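Local coordinates for putative lipoprotein YerB (Bacillus subtilis, PDB 2PSB) that is of unknown function but is a putative membrane-anchored lipoprotein that interacts with PcrA, a contact not essential for viability or repair of UV-induced lesions, at residues L259-D269 / V280-V289; Y199-R210 / K224-F232. One frame throughout, in Å; residues are numbered along the deposited sequence.

Contact 1 (L259-D269 / V280-V289); sequences LFQHGNVIETD and VKDGKWLPFV
Val-289 CG2 lies over one face of the His-262 ring, a CH-pi contact 3.8 Å from the ring centroid and set toward the rim. The ring of Phe-288 is met at its edge, in plane, by Leu-259 CD1, 3.9 Å from Phe-288 CE1. Leu-259 lies on strand 255-261, which pairs antiparallel with 264-273, and that in turn with 276-281; residues 286-289 return across them as irregular chain. A type I' turn from Gln-261 to Asn-264 joins strands 255-261 and 264-273. Leu-286 runs past Leu-259 and Ile-266 in the opposite sense and meets Thr-268 tip to tip, its CD1 3.3 Å from Thr-268 OG1. In Leu-259, chi1 (-176°) carries CG toward the returning chain, and chi2 (61°) sends CD2 to Leu-286 and CD1 to Phe-288. A water accepts from Gln-261 NE2 and donates to Pro-287 O. At the far end Asp-269 and Val-280 form a hydrogen-bonded antiparallel pair, with Val-280 N to Asp-269 O at 3.1 Å. The Lys-281 chain, bent at chi2 (46°), passes Glu-267 O and ends in a weak salt bridge, NZ to Asp-269 OD2 at 3.4 Å.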
loop_
_atom_site.group_PDB
_atom_site.type_symbol
_atom_site.label_atom_id
_atom_site.label_comp_id
_atom_site.label_asym_id
_atom_site.label_seq_id
_atom_site.Cartn_x
_atom_site.Cartn_y
_atom_site.Cartn_z
ATOM N N LEU A 259 0.954 -10.747 -12.418
ATOM C CA LEU A 259 0.110 -11.124 -11.300
ATOM C C LEU A 259 0.510 -12.499 -10.782
ATOM O O LEU A 259 0.476 -13.481 -11.523
ATOM C CB LEU A 259 -1.352 -11.128 -11.742
ATOM C CG LEU A 259 -2.397 -11.416 -10.663
ATOM C CD1 LEU A 259 -2.339 -10.343 -9.540
ATOM C CD2 LEU A 259 -3.768 -11.433 -11.317
ATOM N N PHE A 260 0.899 -12.555 -9.508
ATOM C CA PHE A 260 1.313 -13.800 -8.868
ATOM C C PHE A 260 0.353 -14.213 -7.771
ATOM O O PHE A 260 0.172 -13.494 -6.780
ATOM C CB PHE A 260 2.699 -13.671 -8.235
ATOM C CG PHE A 260 3.774 -13.261 -9.186
ATOM C CD1 PHE A 260 3.866 -11.948 -9.626
ATOM C CD2 PHE A 260 4.707 -14.197 -9.643
ATOM C CE1 PHE A 260 4.874 -11.563 -10.508
ATOM C CE2 PHE A 260 5.716 -13.821 -10.524
ATOM C CZ PHE A 260 5.800 -12.503 -10.958
ATOM N N GLN A 261 -0.241 -15.385 -7.946
ATOM C CA GLN A 261 -1.172 -15.938 -6.977
ATOM C C GLN A 261 -1.091 -17.463 -7.071
ATOM O O GLN A 261 -0.938 -18.011 -8.160
ATOM C CB GLN A 261 -2.594 -15.435 -7.270
ATOM C CG GLN A 261 -2.837 -15.125 -8.729
ATOM C CD GLN A 261 -4.266 -14.694 -9.032
ATOM O OE1 GLN A 261 -4.797 -13.749 -8.440
ATOM N NE2 GLN A 261 -4.890 -15.381 -9.974
ATOM N N HIS A 262 -1.159 -18.146 -5.934
ATOM C CA HIS A 262 -1.087 -19.605 -5.917
ATOM C C HIS A 262 0.177 -20.143 -6.585
ATOM O O HIS A 262 0.130 -21.134 -7.308
ATOM C CB HIS A 262 -2.312 -20.199 -6.616
ATOM C CG HIS A 262 -3.584 -20.019 -5.852
ATOM N ND1 HIS A 262 -4.820 -20.005 -6.459
ATOM C CD2 HIS A 262 -3.815 -19.853 -4.528
ATOM C CE1 HIS A 262 -5.758 -19.836 -5.543
ATOM N NE2 HIS A 262 -5.174 -19.741 -4.362
ATOM N N GLY A 263 1.306 -19.492 -6.351
ATOM C CA GLY A 263 2.537 -19.955 -6.960
ATOM C C GLY A 263 2.535 -19.707 -8.453
ATOM O O GLY A 263 3.563 -19.854 -9.116
ATOM N N ASN A 264 1.375 -19.325 -8.979
ATOM C CA ASN A 264 1.240 -19.044 -10.404
ATOM C C ASN A 264 1.701 -17.640 -10.750
ATOM O O ASN A 264 1.811 -16.778 -9.889
ATOM C CB ASN A 264 -0.217 -19.198 -10.860
ATOM C CG ASN A 264 -0.631 -20.643 -11.015
ATOM O OD1 ASN A 264 -0.512 -21.439 -10.086
ATOM N ND2 ASN A 264 -1.129 -20.990 -12.195
ATOM N N VAL A 265 1.968 -17.433 -12.033
ATOM C CA VAL A 265 2.386 -16.146 -12.559
ATOM C C VAL A 265 1.489 -15.920 -13.770
ATOM O O VAL A 265 1.123 -16.869 -14.465
ATOM C CB VAL A 265 3.871 -16.156 -12.996
ATOM C CG1 VAL A 265 4.120 -17.271 -13.978
ATOM C CG2 VAL A 265 4.241 -14.819 -13.621
ATOM N N ILE A 266 1.114 -14.668 -14.008
ATOM C CA ILE A 266 0.243 -14.336 -15.126
ATOM C C ILE A 266 0.706 -13.034 -15.732
ATOM O O ILE A 266 0.839 -12.033 -15.028
ATOM C CB ILE A 266 -1.217 -14.140 -14.670
ATOM C CG1 ILE A 266 -1.725 -15.397 -13.971
ATOM C CG2 ILE A 266 -2.093 -13.798 -15.862
ATOM C CD1 ILE A 266 -3.098 -15.235 -13.349
ATOM N N GLU A 267 0.971 -13.044 -17.032
ATOM C CA GLU A 267 1.388 -11.821 -17.696
ATOM C C GLU A 267 0.113 -11.035 -17.922
ATOM O O GLU A 267 -0.894 -11.589 -18.352
ATOM C CB GLU A 267 2.069 -12.120 -19.030
ATOM C CG GLU A 267 3.584 -12.043 -18.977
ATOM C CD GLU A 267 4.210 -12.033 -20.364
ATOM O OE1 GLU A 267 4.306 -13.115 -20.990
ATOM O OE2 GLU A 267 4.590 -10.934 -20.828
ATOM N N THR A 268 0.136 -9.745 -17.633
ATOM C CA THR A 268 -1.083 -8.979 -17.811
ATOM C C THR A 268 -0.862 -7.515 -18.115
ATOM O O THR A 268 0.268 -7.044 -18.224
ATOM C CB THR A 268 -1.971 -9.079 -16.550
ATOM O OG1 THR A 268 -3.254 -8.502 -16.824
ATOM C CG2 THR A 268 -1.340 -8.333 -15.390
ATOM N N ASP A 269 -1.977 -6.818 -18.280
ATOM C CA ASP A 269 -1.990 -5.388 -18.516
ATOM C C ASP A 269 -2.755 -4.859 -17.321
ATOM O O ASP A 269 -3.066 -5.606 -16.392
ATOM C CB ASP A 269 -2.745 -5.047 -19.803
ATOM C CG ASP A 269 -1.989 -5.465 -21.050
ATOM O OD1 ASP A 269 -0.907 -4.896 -21.305
ATOM O OD2 ASP A 269 -2.475 -6.363 -21.765
ATOM N N VAL A 280 -6.070 -6.520 -16.237
ATOM C CA VAL A 280 -6.987 -6.995 -17.265
ATOM C C VAL A 280 -6.242 -7.777 -18.331
ATOM O O VAL A 280 -5.173 -7.372 -18.773
ATOM C CB VAL A 280 -7.738 -5.829 -17.942
ATOM C CG1 VAL A 280 -8.563 -5.065 -16.902
ATOM C CG2 VAL A 280 -6.752 -4.900 -18.615
ATOM N N LYS A 281 -6.812 -8.900 -18.740
ATOM C CA LYS A 281 -6.183 -9.722 -19.749
ATOM C C LYS A 281 -7.210 -10.334 -20.685
ATOM O O LYS A 281 -8.197 -10.923 -20.248
ATOM C CB LYS A 281 -5.338 -10.816 -19.084
ATOM C CG LYS A 281 -4.240 -11.364 -19.995
ATOM C CD LYS A 281 -3.503 -10.213 -20.684
ATOM C CE LYS A 281 -2.453 -10.703 -21.667
ATOM N NZ LYS A 281 -1.993 -9.612 -22.569
ATOM N N ASP A 282 -6.953 -10.178 -21.980
ATOM C CA ASP A 282 -7.808 -10.686 -23.045
ATOM C C ASP A 282 -9.187 -10.079 -22.976
ATOM O O ASP A 282 -10.188 -10.744 -23.210
ATOM C CB ASP A 282 -7.903 -12.212 -22.990
ATOM C CG ASP A 282 -6.544 -12.877 -23.036
ATOM O OD1 ASP A 282 -5.623 -12.310 -23.664
ATOM O OD2 ASP A 282 -6.399 -13.966 -22.443
ATOM N N GLY A 283 -9.235 -8.802 -22.634
ATOM C CA GLY A 283 -10.512 -8.126 -22.567
ATOM C C GLY A 283 -11.331 -8.355 -21.314
ATOM O O GLY A 283 -12.526 -8.052 -21.290
ATOM N N LYS A 284 -10.712 -8.896 -20.272
ATOM C CA LYS A 284 -11.433 -9.113 -19.025
ATOM C C LYS A 284 -10.582 -8.862 -17.795
ATOM O O LYS A 284 -9.358 -8.956 -17.833
ATOM C CB LYS A 284 -12.012 -10.526 -18.966
ATOM C CG LYS A 284 -11.035 -11.622 -19.330
ATOM C CD LYS A 284 -11.691 -12.992 -19.246
ATOM C CE LYS A 284 -12.961 -13.071 -20.087
ATOM N NZ LYS A 284 -13.572 -14.433 -20.022
ATOM N N TRP A 285 -11.256 -8.513 -16.706
ATOM C CA TRP A 285 -10.605 -8.261 -15.427
ATOM C C TRP A 285 -10.132 -9.596 -14.871
ATOM O O TRP A 285 -10.856 -10.595 -14.934
ATOM C CB TRP A 285 -11.597 -7.697 -14.409
ATOM C CG TRP A 285 -12.164 -6.348 -14.688
ATOM C CD1 TRP A 285 -12.376 -5.765 -15.911
ATOM C CD2 TRP A 285 -12.667 -5.431 -13.713
ATOM N NE1 TRP A 285 -12.986 -4.543 -15.749
ATOM C CE2 TRP A 285 -13.176 -4.312 -14.411
ATOM C CE3 TRP A 285 -12.738 -5.447 -12.311
ATOM C CZ2 TRP A 285 -13.753 -3.212 -13.754
ATOM C CZ3 TRP A 285 -13.310 -4.354 -11.653
ATOM C CH2 TRP A 285 -13.810 -3.249 -12.380
ATOM N N LEU A 286 -8.919 -9.613 -14.333
ATOM C CA LEU A 286 -8.396 -10.809 -13.700
ATOM C C LEU A 286 -8.805 -10.665 -12.232
ATOM O O LEU A 286 -8.642 -9.600 -11.649
ATOM C CB LEU A 286 -6.876 -10.850 -13.822
ATOM C CG LEU A 286 -6.382 -11.241 -15.214
ATOM C CD1 LEU A 286 -4.898 -10.949 -15.342
ATOM C CD2 LEU A 286 -6.678 -12.717 -15.452
ATOM N N PRO A 287 -9.376 -11.720 -11.628
ATOM C CA PRO A 287 -9.769 -11.598 -10.219
ATOM C C PRO A 287 -8.597 -11.852 -9.257
ATOM O O PRO A 287 -7.546 -12.345 -9.663
ATOM C CB PRO A 287 -10.859 -12.656 -10.085
ATOM C CG PRO A 287 -10.348 -13.741 -10.962
ATOM C CD PRO A 287 -9.875 -12.984 -12.202
ATOM N N PHE A 288 -8.791 -11.504 -7.986
ATOM C CA PHE A 288 -7.777 -11.730 -6.953
ATOM C C PHE A 288 -8.242 -12.896 -6.094
ATOM O O PHE A 288 -9.445 -13.185 -6.015
ATOM C CB PHE A 288 -7.618 -10.531 -6.004
ATOM C CG PHE A 288 -6.956 -9.328 -6.611
ATOM C CD1 PHE A 288 -5.869 -9.455 -7.475
ATOM C CD2 PHE A 288 -7.396 -8.050 -6.279
ATOM C CE1 PHE A 288 -5.232 -8.315 -7.999
ATOM C CE2 PHE A 288 -6.766 -6.908 -6.794
ATOM C CZ PHE A 288 -5.684 -7.040 -7.653
ATOM N N VAL A 289 -7.279 -13.552 -5.450
ATOM C CA VAL A 289 -7.541 -14.660 -4.536
ATOM C C VAL A 289 -7.947 -14.016 -3.210
ATOM O O VAL A 289 -7.308 -13.073 -2.760
ATOM C CB VAL A 289 -6.248 -15.488 -4.274
ATOM C CG1 VAL A 289 -6.431 -16.365 -3.040
ATOM C CG2 VAL A 289 -5.896 -16.338 -5.496
HETATM O O HOH W 1 -6.618 -13.965 -11.526
#

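Contact 2 (Y199-R210 / K224-F232)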
loop_
_atom_site.group_PDB
_atom_site.type_symbol
_atom_site.label_atom_id
_atom_site.label_comp_id
_atom_site.label_asym_id
_atom_site.label_seq_id
_atom_site.Cartn_x
_atom_site.Cartn_y
_atom_site.Cartn_z
ATOM N N TYR A 199 9.401 -12.059 -3.012
ATOM C CA TYR A 199 8.172 -12.677 -2.539
ATOM C C TYR A 199 8.318 -14.176 -2.762
ATOM O O TYR A 199 8.551 -14.638 -3.881
ATOM C CB TYR A 199 6.946 -12.122 -3.287
ATOM C CG TYR A 199 6.700 -10.635 -3.051
ATOM C CD1 TYR A 199 7.234 -9.673 -3.906
ATOM C CD2 TYR A 199 5.968 -10.194 -1.945
ATOM C CE1 TYR A 199 7.043 -8.309 -3.671
ATOM C CE2 TYR A 199 5.777 -8.825 -1.702
ATOM C CZ TYR A 199 6.317 -7.899 -2.566
ATOM O OH TYR A 199 6.152 -6.559 -2.327
ATOM N N ASN A 200 8.191 -14.934 -1.681
ATOM C CA ASN A 200 8.339 -16.373 -1.758
ATOM C C ASN A 200 7.049 -17.068 -1.375
ATOM O O ASN A 200 6.529 -16.875 -0.280
ATOM C CB ASN A 200 9.485 -16.802 -0.845
ATOM C CG ASN A 200 10.742 -15.977 -1.076
ATOM O OD1 ASN A 200 11.291 -15.385 -0.143
ATOM N ND2 ASN A 200 11.202 -15.929 -2.325
ATOM N N TYR A 201 6.536 -17.875 -2.296
ATOM C CA TYR A 201 5.304 -18.606 -2.073
ATOM C C TYR A 201 5.528 -19.802 -1.148
ATOM O O TYR A 201 6.541 -20.497 -1.234
ATOM C CB TYR A 201 4.730 -19.085 -3.407
ATOM C CG TYR A 201 3.320 -19.624 -3.304
ATOM C CD1 TYR A 201 2.282 -18.812 -2.847
ATOM C CD2 TYR A 201 3.017 -20.946 -3.668
ATOM C CE1 TYR A 201 0.976 -19.295 -2.750
ATOM C CE2 TYR A 201 1.706 -21.436 -3.573
ATOM C CZ TYR A 201 0.694 -20.603 -3.113
ATOM O OH TYR A 201 -0.600 -21.067 -2.994
ATOM N N ASP A 202 4.569 -20.030 -0.261
ATOM C CA ASP A 202 4.644 -21.137 0.674
ATOM C C ASP A 202 3.544 -22.136 0.328
ATOM O O ASP A 202 2.398 -21.994 0.776
ATOM C CB ASP A 202 4.456 -20.631 2.103
ATOM C CG ASP A 202 4.784 -21.685 3.137
ATOM O OD1 ASP A 202 5.853 -21.577 3.766
ATOM O OD2 ASP A 202 3.984 -22.628 3.314
ATOM N N LYS A 203 3.899 -23.137 -0.479
ATOM C CA LYS A 203 2.953 -24.168 -0.905
ATOM C C LYS A 203 2.112 -24.646 0.267
ATOM O O LYS A 203 0.883 -24.713 0.179
ATOM C CB LYS A 203 3.693 -25.367 -1.503
ATOM C CG LYS A 203 4.380 -25.112 -2.839
ATOM C CD LYS A 203 5.191 -26.332 -3.283
ATOM C CE LYS A 203 6.440 -26.538 -2.421
ATOM N NZ LYS A 203 6.168 -26.854 -0.982
ATOM N N LYS A 204 2.784 -24.980 1.366
ATOM C CA LYS A 204 2.098 -25.449 2.562
ATOM C C LYS A 204 1.107 -24.414 3.073
ATOM O O LYS A 204 -0.101 -24.643 3.063
ATOM C CB LYS A 204 3.113 -25.780 3.663
ATOM C CG LYS A 204 3.753 -27.153 3.540
ATOM C CD LYS A 204 4.446 -27.340 2.201
ATOM C CE LYS A 204 5.040 -28.735 2.080
ATOM N NZ LYS A 204 5.716 -28.915 0.765
ATOM N N ALA A 205 1.633 -23.273 3.512
ATOM C CA ALA A 205 0.823 -22.180 4.042
ATOM C C ALA A 205 -0.183 -21.652 3.020
ATOM O O ALA A 205 -1.247 -21.165 3.389
ATOM C CB ALA A 205 1.726 -21.051 4.513
ATOM N N GLU A 206 0.162 -21.751 1.741
ATOM C CA GLU A 206 -0.709 -21.294 0.664
ATOM C C GLU A 206 -0.717 -19.770 0.554
ATOM O O GLU A 206 -1.724 -19.163 0.175
ATOM C CB GLU A 206 -2.135 -21.820 0.876
ATOM C CG GLU A 206 -2.216 -23.342 0.993
ATOM C CD GLU A 206 -3.639 -23.864 0.973
ATOM O OE1 GLU A 206 -4.354 -23.589 -0.015
ATOM O OE2 GLU A 206 -4.040 -24.550 1.941
ATOM N N PHE A 207 0.411 -19.156 0.900
ATOM C CA PHE A 207 0.550 -17.717 0.815
ATOM C C PHE A 207 1.986 -17.328 0.535
ATOM O O PHE A 207 2.882 -18.179 0.500
ATOM C CB PHE A 207 0.045 -17.019 2.094
ATOM C CG PHE A 207 0.790 -17.384 3.356
ATOM C CD1 PHE A 207 2.170 -17.237 3.447
ATOM C CD2 PHE A 207 0.092 -17.818 4.481
ATOM C CE1 PHE A 207 2.844 -17.510 4.632
ATOM C CE2 PHE A 207 0.752 -18.094 5.674
ATOM C CZ PHE A 207 2.134 -17.940 5.753
ATOM N N TYR A 208 2.195 -16.032 0.325
ATOM C CA TYR A 208 3.513 -15.494 0.039
ATOM C C TYR A 208 4.136 -14.806 1.238
ATOM O O TYR A 208 3.444 -14.288 2.117
ATOM C CB TYR A 208 3.454 -14.480 -1.097
ATOM C CG TYR A 208 3.064 -15.049 -2.432
ATOM C CD1 TYR A 208 1.739 -15.368 -2.717
ATOM C CD2 TYR A 208 4.018 -15.236 -3.426
ATOM C CE1 TYR A 208 1.374 -15.857 -3.971
ATOM C CE2 TYR A 208 3.666 -15.725 -4.680
ATOM C CZ TYR A 208 2.344 -16.030 -4.947
ATOM O OH TYR A 208 2.003 -16.497 -6.194
ATOM N N THR A 209 5.435 -14.858 1.284
ATOM C CA THR A 209 6.256 -14.181 2.279
ATOM C C THR A 209 7.065 -13.050 1.649
ATOM O O THR A 209 7.317 -13.168 0.400
ATOM C CB THR A 209 7.197 -15.181 2.975
ATOM O OG1 THR A 209 6.446 -16.314 3.425
ATOM C CG2 THR A 209 7.747 -14.590 4.264
ATOM N N ARG A 210 7.354 -12.045 2.358
ATOM C CA ARG A 210 8.093 -10.926 1.805
ATOM C C ARG A 210 9.363 -10.650 2.589
ATOM O O ARG A 210 9.460 -10.964 3.776
ATOM C CB ARG A 210 7.208 -9.672 1.796
ATOM C CG ARG A 210 7.834 -8.454 1.138
ATOM C CD ARG A 210 6.861 -7.280 1.161
ATOM N NE ARG A 210 7.375 -6.108 0.457
ATOM C CZ ARG A 210 8.322 -5.298 0.907
ATOM N NH1 ARG A 210 8.891 -5.509 2.090
ATOM N NH2 ARG A 210 8.698 -4.265 0.166
ATOM N N LYS A 224 5.682 -11.163 13.883
ATOM C CA LYS A 224 5.425 -12.226 12.914
ATOM C C LYS A 224 5.500 -11.727 11.474
ATOM O O LYS A 224 5.168 -10.583 11.187
ATOM C CB LYS A 224 4.047 -12.842 13.159
ATOM C CG LYS A 224 3.842 -13.430 14.547
ATOM C CD LYS A 224 2.411 -13.936 14.684
ATOM C CE LYS A 224 2.132 -14.554 16.047
ATOM N NZ LYS A 224 0.757 -15.138 16.099
ATOM N N PRO A 225 5.943 -12.589 10.545
ATOM C CA PRO A 225 6.043 -12.180 9.140
ATOM C C PRO A 225 4.674 -11.849 8.557
ATOM O O PRO A 225 3.665 -12.432 8.950
ATOM C CB PRO A 225 6.680 -13.397 8.467
ATOM C CG PRO A 225 7.495 -14.011 9.560
ATOM C CD PRO A 225 6.551 -13.915 10.747
ATOM N N VAL A 226 4.630 -10.902 7.629
ATOM C CA VAL A 226 3.358 -10.549 7.007
ATOM C C VAL A 226 3.102 -11.571 5.902
ATOM O O VAL A 226 4.038 -12.173 5.371
ATOM C CB VAL A 226 3.392 -9.109 6.403
ATOM C CG1 VAL A 226 2.013 -8.745 5.829
ATOM C CG2 VAL A 226 3.783 -8.097 7.478
ATOM N N ALA A 227 1.834 -11.791 5.576
ATOM C CA ALA A 227 1.492 -12.745 4.532
ATOM C C ALA A 227 0.385 -12.202 3.641
ATOM O O ALA A 227 -0.581 -11.611 4.119
ATOM C CB ALA A 227 1.070 -14.083 5.155
HETATM N N MSE A 228 0.541 -12.383 2.339
HETATM C CA MSE A 228 -0.462 -11.917 1.400
HETATM C C MSE A 228 -0.755 -13.033 0.393
HETATM O O MSE A 228 0.002 -14.007 0.297
HETATM C CB MSE A 228 -0.001 -10.625 0.711
HETATM C CG MSE A 228 1.196 -10.728 -0.225
HETATM SE SE MSE A 228 2.997 -10.603 0.526
HETATM C CE MSE A 228 2.672 -9.671 2.193
ATOM N N GLN A 229 -1.866 -12.913 -0.323
ATOM C CA GLN A 229 -2.255 -13.935 -1.282
ATOM C C GLN A 229 -2.184 -13.508 -2.740
ATOM O O GLN A 229 -2.498 -14.295 -3.622
ATOM C CB GLN A 229 -3.664 -14.440 -0.955
ATOM C CG GLN A 229 -3.730 -15.393 0.236
ATOM C CD GLN A 229 -3.541 -14.702 1.578
ATOM O OE1 GLN A 229 -3.245 -15.353 2.586
ATOM N NE2 GLN A 229 -3.711 -13.386 1.605
ATOM N N ASN A 230 -1.777 -12.263 -2.983
ATOM C CA ASN A 230 -1.647 -11.741 -4.344
ATOM C C ASN A 230 -0.483 -10.758 -4.462
ATOM O O ASN A 230 -0.315 -9.880 -3.612
ATOM C CB ASN A 230 -2.926 -11.004 -4.807
ATOM C CG ASN A 230 -4.208 -11.770 -4.500
ATOM O OD1 ASN A 230 -4.669 -11.796 -3.365
ATOM N ND2 ASN A 230 -4.785 -12.391 -5.517
ATOM N N ILE A 231 0.331 -10.920 -5.501
ATOM C CA ILE A 231 1.430 -10.004 -5.750
ATOM C C ILE A 231 1.100 -9.428 -7.131
ATOM O O ILE A 231 1.047 -10.154 -8.138
ATOM C CB ILE A 231 2.822 -10.682 -5.825
ATOM C CG1 ILE A 231 3.024 -11.695 -4.686
ATOM C CG2 ILE A 231 3.894 -9.597 -5.777
ATOM C CD1 ILE A 231 2.934 -11.135 -3.278
ATOM N N PHE A 232 0.884 -8.121 -7.165
ATOM C CA PHE A 232 0.516 -7.428 -8.376
ATOM C C PHE A 232 1.576 -6.394 -8.745
ATOM O O PHE A 232 1.645 -5.319 -8.136
ATOM C CB PHE A 232 -0.841 -6.763 -8.149
ATOM C CG PHE A 232 -1.431 -6.131 -9.374
ATOM C CD1 PHE A 232 -0.991 -6.484 -10.650
ATOM C CD2 PHE A 232 -2.470 -5.211 -9.254
ATOM C CE1 PHE A 232 -1.576 -5.928 -11.777
ATOM C CE2 PHE A 232 -3.062 -4.651 -10.381
ATOM C CZ PHE A 232 -2.612 -5.015 -11.647
HETATM O O HOH W 2 6.721 -11.965 5.315
#
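Backbone bonds between Tyr-208 and Met-228, a selenomethionine here, make a single antiparallel bridge of the hydrogen-bonded kind. Tyr-208 N gives a nearly straight bond to Met-228 O (3.0 Å, 173° at the hydrogen). The return bond from Met-228 N to Tyr-208 O is weak. Ala-227 CA adds a CA-H...O contact to the same Tyr-208 O.

Three CH-pi contacts bring aliphatic groups over aromatic faces. Ala-227 CB sits over the centre of the Phe-207 ring, 3.6 Å from its centroid, while Ala-205 CB covers the opposite face. Ile-231 serves two tyrosines. Its CG2 lies over a face of Tyr-199 and its CG1 over a face of Tyr-208, each 4.0 Å from the centroid. Tyr-201 CD1 covers the other face of Tyr-208. Ile-231 CD1 also presses on Tyr-199 CD2 at 3.4 Å.

Met-228 supplies a Met-aromatic contact. Its SE lies at the edge of the Tyr-199 ring, 3.9 Å from Tyr-199 CD2. The chain starts with CG between backbone N and carbonyl carbon (chi1 67°) and bends at chi2, which turns SE back to the tyrosine.

Among the polar groups, a water accepts from Arg-210 N and donates to Val-226 O. Tyr-199 OH bonds Asn-296; a bond from Arg-210 NE is less certain. Arg-210 goes on to Thr-217 and to a salt bridge with Glu-57.

The hairpin of strands 196-202 and 207-212, with a G1 bulge where Glu-206 and Phe-207 face Asp-202, belongs to a six-stranded antiparallel sheet. Segment 224-232 leaves the edge of that sheet and enters strand 230-240, beside strand 293-298, whose Trp-294 packs on Tyr-199, Arg-210 and Met-228.

The two contacts follow one another along the chain, with centres about 16 Å apart, and both lie in the C-terminal DUF3048 region. Strands 230-240 and 255-261 are antiparallel neighbours and join the contacts directly. Phe-260 N of contact 1 probably bonds Ile-231 O of contact 2 at 2.8 Å. The phenyl ring of Phe-260 also packs on Ile-231 and Tyr-208. A second tie comes from Tyr-208 OH, 3.1 Å from Gly-263 N in the tight turn of contact 1, probably a weak hydrogen bond. Asn-230 touches Phe-288 and Val-289. No active site or ligand is known near either contact; both pack strands of the C-terminal part of the fold.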